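Local coordinates for uncharacterized protein Atu2129 (Agrobacterium tumefaciens, PDB 3DNH) that is of unknown function but has a CREG-like beta-barrel related to the pyridoxamine 5'-phosphate oxidase family, whose members commonly bind FMN, at residues G212-T217 against D231-W236; D34-S39 against I61-D66; R127-A130 against A135-Y138. All coordinates share one frame; numbering follows the deposited sequence.

Contact 1 of 3, residues G212-T217 against D231-W236; sequences GRWKIT and DLARLW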
loop_
_atom_site.group_PDB
_atom_site.type_symbol
_atom_site.label_atom_id
_atom_site.label_comp_id
_atom_site.label_asym_id
_atom_site.label_seq_id
_atom_site.Cartn_x
_atom_site.Cartn_y
_atom_site.Cartn_z
ATOM N N GLY A 212 -20.305 13.012 5.250
ATOM C CA GLY A 212 -19.404 12.829 6.375
ATOM C C GLY A 212 -18.969 14.156 6.933
ATOM O O GLY A 212 -19.533 15.199 6.585
ATOM N N ARG A 213 -17.979 14.114 7.819
ATOM C CA ARG A 213 -17.464 15.351 8.388
ATOM C C ARG A 213 -16.256 15.729 7.553
ATOM O O ARG A 213 -15.115 15.337 7.838
ATOM C CB ARG A 213 -17.182 15.248 9.899
ATOM C CG ARG A 213 -18.417 14.802 10.795
ATOM C CD ARG A 213 -19.835 15.233 10.270
ATOM N NE ARG A 213 -20.158 16.678 10.355
ATOM C CZ ARG A 213 -20.529 17.466 9.333
ATOM N NH1 ARG A 213 -20.623 16.986 8.094
ATOM N NH2 ARG A 213 -20.822 18.759 9.551
ATOM N N TRP A 214 -16.553 16.443 6.469
ATOM C CA TRP A 214 -15.552 16.922 5.495
ATOM C C TRP A 214 -15.001 18.309 5.805
ATOM O O TRP A 214 -15.703 19.151 6.378
ATOM C CB TRP A 214 -16.195 16.951 4.110
ATOM C CG TRP A 214 -16.438 15.582 3.592
ATOM C CD1 TRP A 214 -17.569 14.844 3.734
ATOM C CD2 TRP A 214 -15.490 14.747 2.913
ATOM N NE1 TRP A 214 -17.411 13.622 3.130
ATOM C CE2 TRP A 214 -16.140 13.522 2.636
ATOM C CE3 TRP A 214 -14.171 14.925 2.483
ATOM C CZ2 TRP A 214 -15.502 12.468 1.952
ATOM C CZ3 TRP A 214 -13.547 13.895 1.796
ATOM C CH2 TRP A 214 -14.215 12.680 1.532
ATOM N N LYS A 215 -13.754 18.548 5.414
ATOM C CA LYS A 215 -13.154 19.883 5.413
ATOM C C LYS A 215 -12.413 20.101 4.104
ATOM O O LYS A 215 -11.837 19.158 3.566
ATOM C CB LYS A 215 -12.175 20.048 6.582
ATOM C CG LYS A 215 -12.847 20.130 8.010
ATOM C CD LYS A 215 -13.667 21.441 8.196
ATOM C CE LYS A 215 -14.534 21.453 9.479
ATOM N NZ LYS A 215 -15.501 22.618 9.601
ATOM N N ILE A 216 -12.454 21.335 3.587
ATOM C CA ILE A 216 -11.574 21.766 2.507
ATOM C C ILE A 216 -10.193 21.866 3.051
ATOM O O ILE A 216 -9.987 22.515 4.088
ATOM C CB ILE A 216 -11.957 23.115 1.975
ATOM C CG1 ILE A 216 -13.356 23.025 1.358
ATOM C CG2 ILE A 216 -10.891 23.649 0.947
ATOM C CD1 ILE A 216 -13.935 24.334 0.987
ATOM N N THR A 217 -9.256 21.198 2.384
ATOM C CA THR A 217 -7.856 21.237 2.787
ATOM C C THR A 217 -7.059 22.174 1.906
ATOM O O THR A 217 -6.052 22.737 2.372
ATOM C CB THR A 217 -7.199 19.818 2.843
ATOM O OG1 THR A 217 -7.295 19.189 1.555
ATOM C CG2 THR A 217 -7.948 18.945 3.880
ATOM N N ASP A 231 -11.836 9.249 4.342
ATOM C CA ASP A 231 -11.715 9.472 2.896
ATOM C C ASP A 231 -11.109 10.811 2.444
ATOM O O ASP A 231 -10.993 11.759 3.207
ATOM C CB ASP A 231 -13.081 9.276 2.233
ATOM C CG ASP A 231 -12.985 8.630 0.847
ATOM O OD1 ASP A 231 -14.069 8.303 0.303
ATOM O OD2 ASP A 231 -11.853 8.427 0.300
ATOM N N LEU A 232 -10.712 10.867 1.175
ATOM C CA LEU A 232 -10.235 12.098 0.532
ATOM C C LEU A 232 -11.056 12.282 -0.742
ATOM O O LEU A 232 -11.425 11.274 -1.393
ATOM C CB LEU A 232 -8.725 12.018 0.166
ATOM C CG LEU A 232 -7.691 11.780 1.277
ATOM C CD1 LEU A 232 -6.297 11.565 0.684
ATOM C CD2 LEU A 232 -7.685 12.909 2.327
ATOM N N ALA A 233 -11.298 13.543 -1.100
ATOM C CA ALA A 233 -12.005 13.900 -2.334
ATOM C C ALA A 233 -11.302 15.054 -3.046
ATOM O O ALA A 233 -10.546 15.853 -2.408
ATOM C CB ALA A 233 -13.479 14.280 -2.036
ATOM N N ARG A 234 -11.491 15.103 -4.367
ATOM C CA ARG A 234 -11.087 16.256 -5.164
ATOM C C ARG A 234 -12.222 16.662 -6.098
ATOM O O ARG A 234 -12.663 15.868 -6.938
ATOM C CB ARG A 234 -9.790 16.013 -5.975
ATOM C CG ARG A 234 -9.409 17.302 -6.716
ATOM C CD ARG A 234 -8.110 17.235 -7.374
ATOM N NE ARG A 234 -7.749 18.429 -8.145
ATOM C CZ ARG A 234 -7.353 19.623 -7.676
ATOM N NH1 ARG A 234 -7.293 19.898 -6.361
ATOM N NH2 ARG A 234 -6.996 20.564 -8.570
ATOM N N LEU A 235 -12.676 17.899 -5.959
ATOM C CA LEU A 235 -13.711 18.465 -6.871
ATOM C C LEU A 235 -12.999 19.249 -7.963
ATOM O O LEU A 235 -12.310 20.205 -7.653
ATOM C CB LEU A 235 -14.687 19.379 -6.113
ATOM C CG LEU A 235 -15.902 20.012 -6.862
ATOM C CD1 LEU A 235 -16.754 18.981 -7.511
ATOM C CD2 LEU A 235 -16.766 20.865 -5.894
ATOM N N TRP A 236 -13.173 18.857 -9.236
ATOM C CA TRP A 236 -12.565 19.585 -10.336
ATOM C C TRP A 236 -13.435 20.693 -10.859
ATOM O O TRP A 236 -14.639 20.495 -11.089
ATOM C CB TRP A 236 -12.201 18.644 -11.481
ATOM C CG TRP A 236 -11.181 17.606 -11.044
ATOM C CD1 TRP A 236 -11.440 16.398 -10.418
ATOM C CD2 TRP A 236 -9.759 17.688 -11.181
ATOM N NE1 TRP A 236 -10.270 15.707 -10.199
ATOM C CE2 TRP A 236 -9.217 16.474 -10.639
ATOM C CE3 TRP A 236 -8.883 18.649 -11.717
ATOM C CZ2 TRP A 236 -7.832 16.210 -10.614
ATOM C CZ3 TRP A 236 -7.473 18.377 -11.700
ATOM C CH2 TRP A 236 -6.980 17.177 -11.151
#
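G212 O, gripped by three donors, anchors the turn that carries W214 across to D231 and A233. R213 NH1 curls back onto G212 O at 2.6 Å, coming from above the carbonyl plane, while W214 N and S201 OG add weaker bonds. With CG of W214 beside its own backbone N (chi1 -70°), the six-membered end of the indole extends to the other segment. Its outer carbons do the touching: CH2 of W214 sits 3.7 Å from CB of D231, and CZ3 lies 3.6 Å from D231 O and 3.9 Å from CB of A233. The carbonyl carbon of L232 meets the rim of the ring close to its plane. No hydrogen bond crosses here. The indole N-H is spent on K210 O, and L232 N donates to D231 OD2 at 2.8 Å, reaching it from above the carboxylate plane; the carboxylate is 44° from the indole plane. S201 and A204 of helix 199-206 pack on the indole too. K215 pairs with A227 and A233 with L226, so strand 223-227 runs between the two segments, and W214, just before one outer strand, reaches the start of the other, in a three-stranded antiparallel meander covered by a helix.

Contact 2 of 3, residues D34-S39 against I61-D66; sequences DVLHTS and IGIEPD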
loop_
_atom_site.group_PDB
_atom_site.type_symbol
_atom_site.label_atom_id
_atom_site.label_comp_id
_atom_site.label_asym_id
_atom_site.label_seq_id
_atom_site.Cartn_x
_atom_site.Cartn_y
_atom_site.Cartn_z
ATOM N N ASP A 34 -6.164 12.471 -10.220
ATOM C CA ASP A 34 -7.175 12.103 -9.233
ATOM C C ASP A 34 -6.605 11.192 -8.178
ATOM O O ASP A 34 -6.833 11.408 -6.995
ATOM C CB ASP A 34 -8.382 11.432 -9.886
ATOM C CG ASP A 34 -9.659 11.673 -9.110
ATOM O OD1 ASP A 34 -9.947 12.854 -8.777
ATOM O OD2 ASP A 34 -10.390 10.687 -8.853
ATOM N N VAL A 35 -5.830 10.194 -8.593
ATOM C CA VAL A 35 -5.132 9.313 -7.624
ATOM C C VAL A 35 -4.160 10.119 -6.790
ATOM O O VAL A 35 -3.985 9.877 -5.571
ATOM C CB VAL A 35 -4.341 8.176 -8.341
ATOM C CG1 VAL A 35 -3.561 7.332 -7.331
ATOM C CG2 VAL A 35 -5.299 7.284 -9.130
ATOM N N LEU A 36 -3.468 11.042 -7.456
ATOM C CA LEU A 36 -2.531 11.894 -6.778
ATOM C C LEU A 36 -3.185 12.639 -5.609
ATOM O O LEU A 36 -2.621 12.680 -4.488
ATOM C CB LEU A 36 -1.898 12.892 -7.728
ATOM C CG LEU A 36 -0.969 13.957 -7.140
ATOM C CD1 LEU A 36 0.341 13.401 -6.637
ATOM C CD2 LEU A 36 -0.747 14.998 -8.271
ATOM N N HIS A 37 -4.360 13.187 -5.861
ATOM C CA HIS A 37 -4.979 14.067 -4.888
ATOM C C HIS A 37 -5.819 13.365 -3.829
ATOM O O HIS A 37 -6.183 13.977 -2.807
ATOM C CB HIS A 37 -5.785 15.156 -5.591
ATOM C CG HIS A 37 -4.928 16.270 -6.158
ATOM N ND1 HIS A 37 -4.703 17.452 -5.480
ATOM C CD2 HIS A 37 -4.245 16.375 -7.327
ATOM C CE1 HIS A 37 -3.894 18.229 -6.195
ATOM N NE2 HIS A 37 -3.609 17.600 -7.323
ATOM N N THR A 38 -6.180 12.119 -4.096
ATOM C CA THR A 38 -7.163 11.449 -3.267
ATOM C C THR A 38 -6.610 10.183 -2.619
ATOM O O THR A 38 -7.378 9.390 -2.051
ATOM C CB THR A 38 -8.493 11.135 -4.036
ATOM O OG1 THR A 38 -8.222 10.272 -5.165
ATOM C CG2 THR A 38 -9.187 12.423 -4.523
ATOM N N SER A 39 -5.309 9.978 -2.699
ATOM C CA SER A 39 -4.700 8.808 -2.006
ATOM C C SER A 39 -4.069 9.196 -0.667
ATOM O O SER A 39 -3.204 10.069 -0.635
ATOM C CB SER A 39 -3.681 8.085 -2.926
ATOM O OG SER A 39 -4.329 7.727 -4.163
ATOM N N ILE A 61 0.469 10.407 2.864
ATOM C CA ILE A 61 0.790 11.418 1.834
ATOM C C ILE A 61 0.080 12.748 2.081
ATOM O O ILE A 61 -1.192 12.803 2.193
ATOM C CB ILE A 61 0.365 10.854 0.431
ATOM C CG1 ILE A 61 1.350 9.752 0.005
ATOM C CG2 ILE A 61 0.356 11.939 -0.657
ATOM C CD1 ILE A 61 2.823 10.229 -0.138
ATOM N N GLY A 62 0.884 13.816 2.186
ATOM C CA GLY A 62 0.342 15.187 2.100
ATOM C C GLY A 62 0.480 15.718 0.660
ATOM O O GLY A 62 1.268 15.200 -0.112
ATOM N N ILE A 63 -0.318 16.715 0.280
ATOM C CA ILE A 63 -0.174 17.314 -1.053
ATOM C C ILE A 63 -0.097 18.834 -0.898
ATOM O O ILE A 63 -0.911 19.426 -0.180
ATOM C CB ILE A 63 -1.326 16.944 -2.054
ATOM C CG1 ILE A 63 -1.526 15.449 -2.206
ATOM C CG2 ILE A 63 -0.943 17.328 -3.448
ATOM C CD1 ILE A 63 -0.493 14.765 -3.176
ATOM N N GLU A 64 0.854 19.467 -1.581
ATOM C CA GLU A 64 0.947 20.917 -1.579
ATOM C C GLU A 64 0.066 21.526 -2.713
ATOM O O GLU A 64 -0.322 20.804 -3.638
ATOM C CB GLU A 64 2.424 21.324 -1.681
ATOM C CG GLU A 64 3.301 20.559 -0.645
ATOM C CD GLU A 64 4.767 20.994 -0.669
ATOM O OE1 GLU A 64 5.359 21.113 0.431
ATOM O OE2 GLU A 64 5.302 21.224 -1.789
ATOM N N PRO A 65 -0.278 22.830 -2.619
ATOM C CA PRO A 65 -1.172 23.484 -3.607
ATOM C C PRO A 65 -0.840 23.180 -5.074
ATOM O O PRO A 65 -1.745 22.963 -5.838
ATOM C CB PRO A 65 -0.996 24.962 -3.298
ATOM C CG PRO A 65 -0.734 24.971 -1.813
ATOM C CD PRO A 65 0.091 23.762 -1.541
ATOM N N ASP A 66 0.440 23.121 -5.449
ATOM C CA ASP A 66 0.850 22.780 -6.830
ATOM C C ASP A 66 0.802 21.266 -7.164
ATOM O O ASP A 66 1.261 20.860 -8.236
ATOM C CB ASP A 66 2.243 23.360 -7.167
ATOM C CG ASP A 66 3.362 22.658 -6.420
ATOM O OD1 ASP A 66 4.526 23.000 -6.608
ATOM O OD2 ASP A 66 3.063 21.765 -5.615
#
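Apolar packing carries this contact, and I63 is its centre. CG1 of I63 stands beside the backbone N, and a chi2 of -80° swings CD1 to the last turn of the helix, where it lies 3.8 Å from CD1 of L36; the two side chains meet at a slant. The other branch, CG2, touches H37 more loosely, 4.1 Å from CE1, with the histidine side chain roughly perpendicular to the isoleucine. A second kind of contact sets aliphatic carbon against backbone oxygen: I63 CD1 is 3.3 Å from L36 O, and CB of I61 is 3.8 Å from S39 O. Hydrogen bonds stay within the helical segment or go elsewhere. T38 OG1 and S39 OG each turn back to a carbonyl four residues earlier, D34 O and V35 O respectively, both at 2.6 Å. H37 ND1 is held by D225 OD2, which fixes the rotation of the ring, and I61 O takes bonds from Y132 OH and R131 NH1. The helix end thus rests on the tail of strand 54-63, with L107 and L109 of strand 106-115 against L36, R131 of helix 121-131 against I63, and R234 of strand 232-236 against H37.

Contact 3 of 3, residues R127-A130 against A135-Y138; sequences RYIA and AKLY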
loop_
_atom_site.group_PDB
_atom_site.type_symbol
_atom_site.label_atom_id
_atom_site.label_comp_id
_atom_site.label_asym_id
_atom_site.label_seq_id
_atom_site.Cartn_x
_atom_site.Cartn_y
_atom_site.Cartn_z
ATOM N N ARG A 127 -0.692 21.396 7.326
ATOM C CA ARG A 127 -1.247 20.698 6.152
ATOM C C ARG A 127 -1.397 19.188 6.362
ATOM O O ARG A 127 -2.409 18.585 5.982
ATOM C CB ARG A 127 -0.385 20.945 4.930
ATOM C CG ARG A 127 -0.562 22.268 4.304
ATOM C CD ARG A 127 0.561 22.493 3.292
ATOM N NE ARG A 127 0.414 23.779 2.618
ATOM C CZ ARG A 127 1.282 24.300 1.755
ATOM N NH1 ARG A 127 2.436 23.676 1.480
ATOM N NH2 ARG A 127 0.990 25.477 1.188
ATOM N N TYR A 128 -0.390 18.576 6.986
ATOM C CA TYR A 128 -0.410 17.165 7.248
ATOM C C TYR A 128 -1.455 16.744 8.294
ATOM O O TYR A 128 -2.181 15.769 8.098
ATOM C CB TYR A 128 0.978 16.770 7.743
ATOM C CG TYR A 128 1.268 15.299 7.774
ATOM C CD1 TYR A 128 1.848 14.659 6.670
ATOM C CD2 TYR A 128 1.070 14.567 8.933
ATOM C CE1 TYR A 128 2.162 13.300 6.713
ATOM C CE2 TYR A 128 1.388 13.227 9.004
ATOM C CZ TYR A 128 1.950 12.596 7.891
ATOM O OH TYR A 128 2.300 11.264 7.990
ATOM N N ILE A 129 -1.491 17.471 9.421
ATOM C CA ILE A 129 -2.467 17.298 10.490
ATOM C C ILE A 129 -3.913 17.352 9.986
ATOM O O ILE A 129 -4.773 16.618 10.463
ATOM C CB ILE A 129 -2.297 18.412 11.592
ATOM C CG1 ILE A 129 -1.081 18.142 12.518
ATOM C CG2 ILE A 129 -3.533 18.564 12.452
ATOM C CD1 ILE A 129 -0.955 16.777 12.936
ATOM N N ALA A 130 -4.145 18.239 9.027
ATOM C CA ALA A 130 -5.452 18.412 8.372
ATOM C C ALA A 130 -5.959 17.081 7.796
ATOM O O ALA A 130 -7.142 16.815 7.844
ATOM C CB ALA A 130 -5.355 19.494 7.275
ATOM N N ALA A 135 -1.530 12.455 13.714
ATOM C CA ALA A 135 -0.170 12.959 13.613
ATOM C C ALA A 135 0.100 13.981 14.730
ATOM O O ALA A 135 1.247 14.240 15.061
ATOM C CB ALA A 135 0.093 13.553 12.237
ATOM N N LYS A 136 -0.973 14.539 15.296
ATOM C CA LYS A 136 -0.887 15.517 16.380
ATOM C C LYS A 136 -0.001 14.991 17.477
ATOM O O LYS A 136 0.608 15.764 18.212
ATOM C CB LYS A 136 -2.276 15.850 16.948
ATOM C CG LYS A 136 -3.185 16.602 15.971
ATOM C CD LYS A 136 -4.552 16.894 16.604
ATOM C CE LYS A 136 -5.706 16.660 15.624
ATOM N NZ LYS A 136 -5.937 17.780 14.640
ATOM N N LEU A 137 0.089 13.664 17.545
ATOM C CA LEU A 137 0.834 12.970 18.567
ATOM C C LEU A 137 2.220 12.584 18.087
ATOM O O LEU A 137 3.207 12.992 18.700
ATOM C CB LEU A 137 0.056 11.728 19.047
ATOM C CG LEU A 137 0.358 11.098 20.417
ATOM C CD1 LEU A 137 1.559 10.105 20.349
ATOM C CD2 LEU A 137 0.539 12.169 21.530
ATOM N N TYR A 138 2.300 11.789 17.020
ATOM C CA TYR A 138 3.599 11.236 16.588
ATOM C C TYR A 138 4.559 12.201 15.883
ATOM O O TYR A 138 5.731 11.885 15.727
ATOM C CB TYR A 138 3.453 9.938 15.794
ATOM C CG TYR A 138 2.650 10.037 14.516
ATOM C CD1 TYR A 138 3.209 10.583 13.348
ATOM C CD2 TYR A 138 1.331 9.545 14.456
ATOM C CE1 TYR A 138 2.484 10.675 12.169
ATOM C CE2 TYR A 138 0.596 9.624 13.274
ATOM C CZ TYR A 138 1.175 10.182 12.137
ATOM O OH TYR A 138 0.445 10.262 10.974
HETATM O O HOH W 1 -6.907 17.173 11.748
#
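Two tyrosine rings and A135 interlock here: the Y128 ring presents its edge, with A135 CB in its plane 3.5 Å from CE2, while one face of the Y138 ring lies over A135 CA, shifted toward the rim. The two tyrosine side chains cross at about a right angle, and Y138 OH comes to the edge of the Y128 ring, 3.7 Å from CE2. The hydroxyls look elsewhere for partners: Y128 OH bonds N60 ND2, and Y138 OH bonds D100 OD2 of the second subunit, whose L102 packs on both tyrosines. Beside the rings, I129 wedges CD1 toward the start of the short helix, 3.3 Å from K136 N and a tight 3.5 Å from A135 CB. K136 runs across this isoleucine, and bends at chi3 (-138°) and chi4 bring NZ to 3.3 Å from I129 CG2. That ammonium also gives a hydrogen bond of 3.1 Å to a water, which in turn donates to I129 O at 2.6 Å, bridging the two helices. Helices 121-131 and 135-138, joined by the short 132-134 link, form the helical connection between barrel strands 106-115 and 144-157, here docked against the partner subunit, in keeping with a dimeric split-barrel, FMN-binding-like fold.

Contact 2 lies almost at the centre of the chain and is wholly buried; contact 1 is also buried but belongs to the separate three-stranded sheet; contact 3 is only partly buried and faces the second subunit. Contacts 1 and 2 adjoin, with centres about 12 Å apart: W236 NE1 reaches D34 OD1, probably as a hydrogen bond, and R234 packs on T38, so helix 28-38 lies between barrel and small sheet. Contact 3 meets contact 2 through R127, which packs on E64 and P65. The chemistry follows place: the outer carbons of one indole in contact 1, branched aliphatics in contact 2, and tyrosines with a water bridge in contact 3.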